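Local coordinates for protein BvnE (Penicillium brevicompactum, PDB 6U9I) that probably catalyses the stereoselective semipinacol rearrangement in brevianamide biosynthesis, acting as an isomerase (pinacolase), at residues A[40-51]-A[128-138]. Numbering follows the deposited sequence.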
loop_
_atom_site.group_PDB
_atom_site.type_symbol
_atom_site.label_atom_id
_atom_site.label_comp_id
_atom_site.label_asym_id
_atom_site.label_seq_id
_atom_site.Cartn_x
_atom_site.Cartn_y
_atom_site.Cartn_z
ATOM N N HIS A 40 13.597 -2.619 18.091
ATOM C CA HIS A 40 13.383 -3.958 17.523
ATOM C C HIS A 40 13.605 -3.977 16.011
ATOM O O HIS A 40 12.821 -4.552 15.251
ATOM C CB HIS A 40 11.993 -4.495 17.869
ATOM C CG HIS A 40 11.706 -4.494 19.338
ATOM N ND1 HIS A 40 12.271 -5.406 20.202
ATOM C CD2 HIS A 40 10.940 -3.678 20.098
ATOM C CE1 HIS A 40 11.848 -5.164 21.431
ATOM N NE2 HIS A 40 11.045 -4.115 21.396
ATOM N N ARG A 41 14.692 -3.346 15.587
ATOM C CA ARG A 41 15.117 -3.333 14.196
ATOM C C ARG A 41 16.499 -3.962 14.092
ATOM O O ARG A 41 17.297 -3.890 15.034
ATOM C CB ARG A 41 15.147 -1.899 13.630
ATOM C CG ARG A 41 13.767 -1.296 13.345
ATOM C CD ARG A 41 13.788 0.231 13.216
ATOM N NE ARG A 41 14.598 0.726 12.097
ATOM C CZ ARG A 41 14.111 1.203 10.949
ATOM N NH1 ARG A 41 14.942 1.640 10.004
ATOM N NH2 ARG A 41 12.805 1.253 10.745
ATOM N N THR A 42 16.776 -4.582 12.948
ATOM C CA THR A 42 18.137 -5.043 12.681
ATOM C C THR A 42 19.065 -3.844 12.486
ATOM O O THR A 42 18.625 -2.715 12.268
ATOM C CB THR A 42 18.196 -5.921 11.433
ATOM O OG1 THR A 42 17.811 -5.133 10.299
ATOM C CG2 THR A 42 17.305 -7.131 11.563
ATOM N N GLU A 43 20.382 -4.101 12.515
ATOM C CA GLU A 43 21.319 -2.985 12.417
ATOM C C GLU A 43 21.252 -2.300 11.057
ATOM O O GLU A 43 21.436 -1.083 10.976
ATOM C CB GLU A 43 22.748 -3.453 12.716
ATOM C CG GLU A 43 22.905 -4.046 14.120
ATOM C CD GLU A 43 22.397 -3.110 15.217
ATOM O OE1 GLU A 43 21.739 -3.603 16.163
ATOM O OE2 GLU A 43 22.658 -1.886 15.138
ATOM N N GLU A 44 20.947 -3.047 9.997
ATOM C CA GLU A 44 20.935 -2.517 8.639
ATOM C C GLU A 44 19.553 -2.067 8.186
ATOM O O GLU A 44 19.406 -1.619 7.045
ATOM C CB GLU A 44 21.469 -3.570 7.668
ATOM C CG GLU A 44 22.828 -4.147 8.050
ATOM C CD GLU A 44 23.983 -3.291 7.572
ATOM O OE1 GLU A 44 23.916 -2.789 6.429
ATOM O OE2 GLU A 44 24.961 -3.130 8.338
ATOM N N CYS A 45 18.551 -2.158 9.055
ATOM C CA CYS A 45 17.181 -1.806 8.691
ATOM C C CYS A 45 17.071 -0.386 8.138
ATOM O O CYS A 45 17.646 0.558 8.684
ATOM C CB CYS A 45 16.284 -1.954 9.920
ATOM S SG CYS A 45 14.519 -1.875 9.530
ATOM N N VAL A 46 16.310 -0.224 7.050
ATOM C CA VAL A 46 15.960 1.115 6.585
ATOM C C VAL A 46 14.446 1.234 6.483
ATOM O O VAL A 46 13.735 0.245 6.294
ATOM C CB VAL A 46 16.606 1.486 5.234
ATOM C CG1 VAL A 46 18.131 1.529 5.362
ATOM C CG2 VAL A 46 16.175 0.524 4.162
ATOM N N THR A 47 13.964 2.462 6.629
ATOM C CA THR A 47 12.590 2.827 6.321
ATOM C C THR A 47 12.603 3.527 4.970
ATOM O O THR A 47 13.366 4.484 4.771
ATOM C CB THR A 47 12.016 3.742 7.407
ATOM O OG1 THR A 47 11.831 2.989 8.617
ATOM C CG2 THR A 47 10.680 4.334 6.966
ATOM N N ARG A 48 11.796 3.028 4.033
ATOM C CA ARG A 48 11.800 3.535 2.663
ATOM C C ARG A 48 10.500 4.269 2.384
ATOM O O ARG A 48 9.459 3.625 2.177
ATOM C CB ARG A 48 11.983 2.398 1.654
ATOM C CG ARG A 48 13.022 1.354 2.021
ATOM C CD ARG A 48 12.933 0.185 1.049
ATOM N NE ARG A 48 13.964 -0.816 1.288
ATOM C CZ ARG A 48 15.178 -0.778 0.755
ATOM N NH1 ARG A 48 15.515 0.219 -0.054
ATOM N NH2 ARG A 48 16.053 -1.736 1.036
ATOM N N PRO A 49 10.500 5.599 2.359
ATOM C CA PRO A 49 9.283 6.319 1.974
ATOM C C PRO A 49 8.922 6.044 0.523
ATOM O O PRO A 49 9.790 5.889 -0.341
ATOM C CB PRO A 49 9.644 7.796 2.195
ATOM C CG PRO A 49 10.858 7.778 3.076
ATOM C CD PRO A 49 11.589 6.513 2.743
ATOM N N ALA A 50 7.623 5.968 0.268
ATOM C CA ALA A 50 7.080 5.775 -1.067
ATOM C C ALA A 50 5.787 6.562 -1.139
ATOM O O ALA A 50 5.216 6.904 -0.099
ATOM C CB ALA A 50 6.829 4.288 -1.373
ATOM N N PRO A 51 5.301 6.887 -2.345
ATOM C CA PRO A 51 5.819 6.594 -3.686
ATOM C C PRO A 51 7.078 7.387 -4.018
ATOM O O PRO A 51 7.442 8.300 -3.276
ATOM C CB PRO A 51 4.660 7.006 -4.605
ATOM C CG PRO A 51 3.940 8.076 -3.844
ATOM C CD PRO A 51 4.012 7.603 -2.398
ATOM N N LEU A 128 12.871 -9.360 14.518
ATOM C CA LEU A 128 13.426 -8.036 14.317
ATOM C C LEU A 128 13.013 -7.539 12.943
ATOM O O LEU A 128 13.048 -8.294 11.969
ATOM C CB LEU A 128 14.959 -8.040 14.410
ATOM C CG LEU A 128 15.609 -8.234 15.778
ATOM C CD1 LEU A 128 17.120 -8.247 15.592
ATOM C CD2 LEU A 128 15.203 -7.121 16.726
ATOM N N LEU A 129 12.640 -6.269 12.876
ATOM C CA LEU A 129 12.294 -5.626 11.615
ATOM C C LEU A 129 13.554 -5.323 10.807
ATOM O O LEU A 129 14.469 -4.664 11.303
ATOM C CB LEU A 129 11.535 -4.336 11.906
ATOM C CG LEU A 129 10.982 -3.518 10.758
ATOM C CD1 LEU A 129 9.901 -4.300 10.000
ATOM C CD2 LEU A 129 10.411 -2.270 11.398
ATOM N N ARG A 130 13.596 -5.777 9.549
ATOM C CA ARG A 130 14.768 -5.539 8.710
ATOM C C ARG A 130 14.498 -4.604 7.538
ATOM O O ARG A 130 15.451 -4.159 6.892
ATOM C CB ARG A 130 15.339 -6.868 8.184
ATOM C CG ARG A 130 14.485 -7.549 7.117
ATOM C CD ARG A 130 15.145 -8.838 6.591
ATOM N NE ARG A 130 16.442 -8.559 5.957
ATOM C CZ ARG A 130 17.256 -9.507 5.504
ATOM N NH1 ARG A 130 18.424 -9.188 4.930
ATOM N NH2 ARG A 130 16.897 -10.773 5.609
ATOM N N ASP A 131 13.239 -4.268 7.265
ATOM C CA ASP A 131 12.919 -3.349 6.182
ATOM C C ASP A 131 11.495 -2.860 6.378
ATOM O O ASP A 131 10.632 -3.629 6.795
ATOM C CB ASP A 131 13.039 -4.017 4.810
ATOM C CG ASP A 131 12.885 -3.025 3.671
ATOM O OD1 ASP A 131 13.849 -2.268 3.428
ATOM O OD2 ASP A 131 11.813 -2.992 3.018
ATOM N N VAL A 132 11.259 -1.585 6.079
ATOM C CA VAL A 132 9.909 -1.018 6.041
ATOM C C VAL A 132 9.759 -0.211 4.767
ATOM O O VAL A 132 10.564 0.690 4.513
ATOM C CB VAL A 132 9.626 -0.091 7.235
ATOM C CG1 VAL A 132 8.163 0.293 7.237
ATOM C CG2 VAL A 132 10.004 -0.739 8.503
ATOM N N ILE A 133 8.710 -0.492 3.992
ATOM C CA ILE A 133 8.253 0.435 2.961
ATOM C C ILE A 133 7.029 1.138 3.502
ATOM O O ILE A 133 6.080 0.475 3.935
ATOM C CB ILE A 133 7.888 -0.275 1.652
ATOM C CG1 ILE A 133 9.066 -1.046 1.099
ATOM C CG2 ILE A 133 7.339 0.758 0.639
ATOM C CD1 ILE A 133 8.649 -1.931 -0.041
ATOM N N GLU A 134 7.032 2.463 3.467
ATOM C CA GLU A 134 5.903 3.258 3.947
ATOM C C GLU A 134 5.328 4.023 2.761
ATOM O O GLU A 134 5.829 5.090 2.391
ATOM C CB GLU A 134 6.331 4.191 5.077
ATOM C CG GLU A 134 6.677 3.451 6.350
ATOM C CD GLU A 134 7.208 4.355 7.443
ATOM O OE1 GLU A 134 7.516 5.533 7.156
ATOM O OE2 GLU A 134 7.321 3.880 8.593
ATOM N N PHE A 135 4.266 3.479 2.166
ATOM C CA PHE A 135 3.627 4.083 0.996
ATOM C C PHE A 135 2.522 5.015 1.493
ATOM O O PHE A 135 1.453 4.556 1.902
ATOM C CB PHE A 135 3.078 2.985 0.086
ATOM C CG PHE A 135 2.749 3.444 -1.317
ATOM C CD1 PHE A 135 1.659 4.273 -1.555
ATOM C CD2 PHE A 135 3.503 3.002 -2.397
ATOM C CE1 PHE A 135 1.339 4.695 -2.850
ATOM C CE2 PHE A 135 3.186 3.419 -3.704
ATOM C CZ PHE A 135 2.117 4.268 -3.926
ATOM N N ALA A 136 2.776 6.320 1.450
ATOM C CA ALA A 136 1.893 7.323 2.030
ATOM C C ALA A 136 0.893 7.859 1.007
ATOM O O ALA A 136 1.048 7.697 -0.208
ATOM C CB ALA A 136 2.711 8.491 2.600
ATOM N N ASP A 137 -0.161 8.491 1.530
ATOM C CA ASP A 137 -1.039 9.377 0.763
ATOM C C ASP A 137 -0.213 10.607 0.393
ATOM O O ASP A 137 -0.007 11.503 1.217
ATOM C CB ASP A 137 -2.261 9.731 1.612
ATOM C CG ASP A 137 -3.258 10.664 0.911
ATOM O OD1 ASP A 137 -2.930 11.343 -0.086
ATOM O OD2 ASP A 137 -4.400 10.739 1.402
ATOM N N SER A 138 0.301 10.640 -0.838
ATOM C CA SER A 138 1.277 11.670 -1.179
ATOM C C SER A 138 0.624 13.041 -1.309
ATOM O O SER A 138 1.236 14.060 -0.963
ATOM C CB SER A 138 1.991 11.290 -2.476
ATOM O OG SER A 138 1.041 10.899 -3.461
HETATM O O HOH W 1 15.932 -2.384 5.154
HETATM O O HOH W 2 9.576 3.720 10.131
#
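Parallel pairing of strand 45-50 with strand 129-136 joins two neighbours of the curved mixed sheet of BvnE. Leu129 N bonds His40 O and Thr42 N bonds Leu129 O before the type I turn from Thr42 to Cys45; past it, Val132 N donates to Val46 O, Arg48 N to Val132 O (2.7 Å), and the pairing runs on to Ala136 N and Ala50 O. Near the classic bulge of Arg130 and Asp131 facing Thr121, a water accepts from Val46 N and donates to Arg130 O and Asp131 OD1. That same OD1 takes Arg48 NE at 2.6 Å through its syn lone pair, a salt bridge with guanidinium and carboxylate planes 43° apart. Asp131 brings its carboxylate to the guanidinium edge by holding CG opposite the backbone N (chi1 -173°), while Val46 CG2 covers one guanidinium face. Replaced by alanine, Asp131 would probably leave the Arg48 guanidinium without its carboxylate and free to turn. Helices 14-31 and 61-74 cover the other face, consistent with an NTF2-like alpha+beta fold; there Arg41 NH2 reaches Thr47 OG1 (2.9 Å), Arg41 NE bonds Asn61, and Cys45 SG sits over the guanidinium centre. A second water links Thr47 OG1 to Glu134 OE2. Either side of the cis Ala50-Pro51 peptide, Ala50 CB touches Phe135 CD2 at 3.7 Å and Pro51 CD stands over the ring face, 4.1 Å from the Phe135 centroid, a CH-pi contact; Glu115 of the second subunit packs on both Pro51 and Phe135.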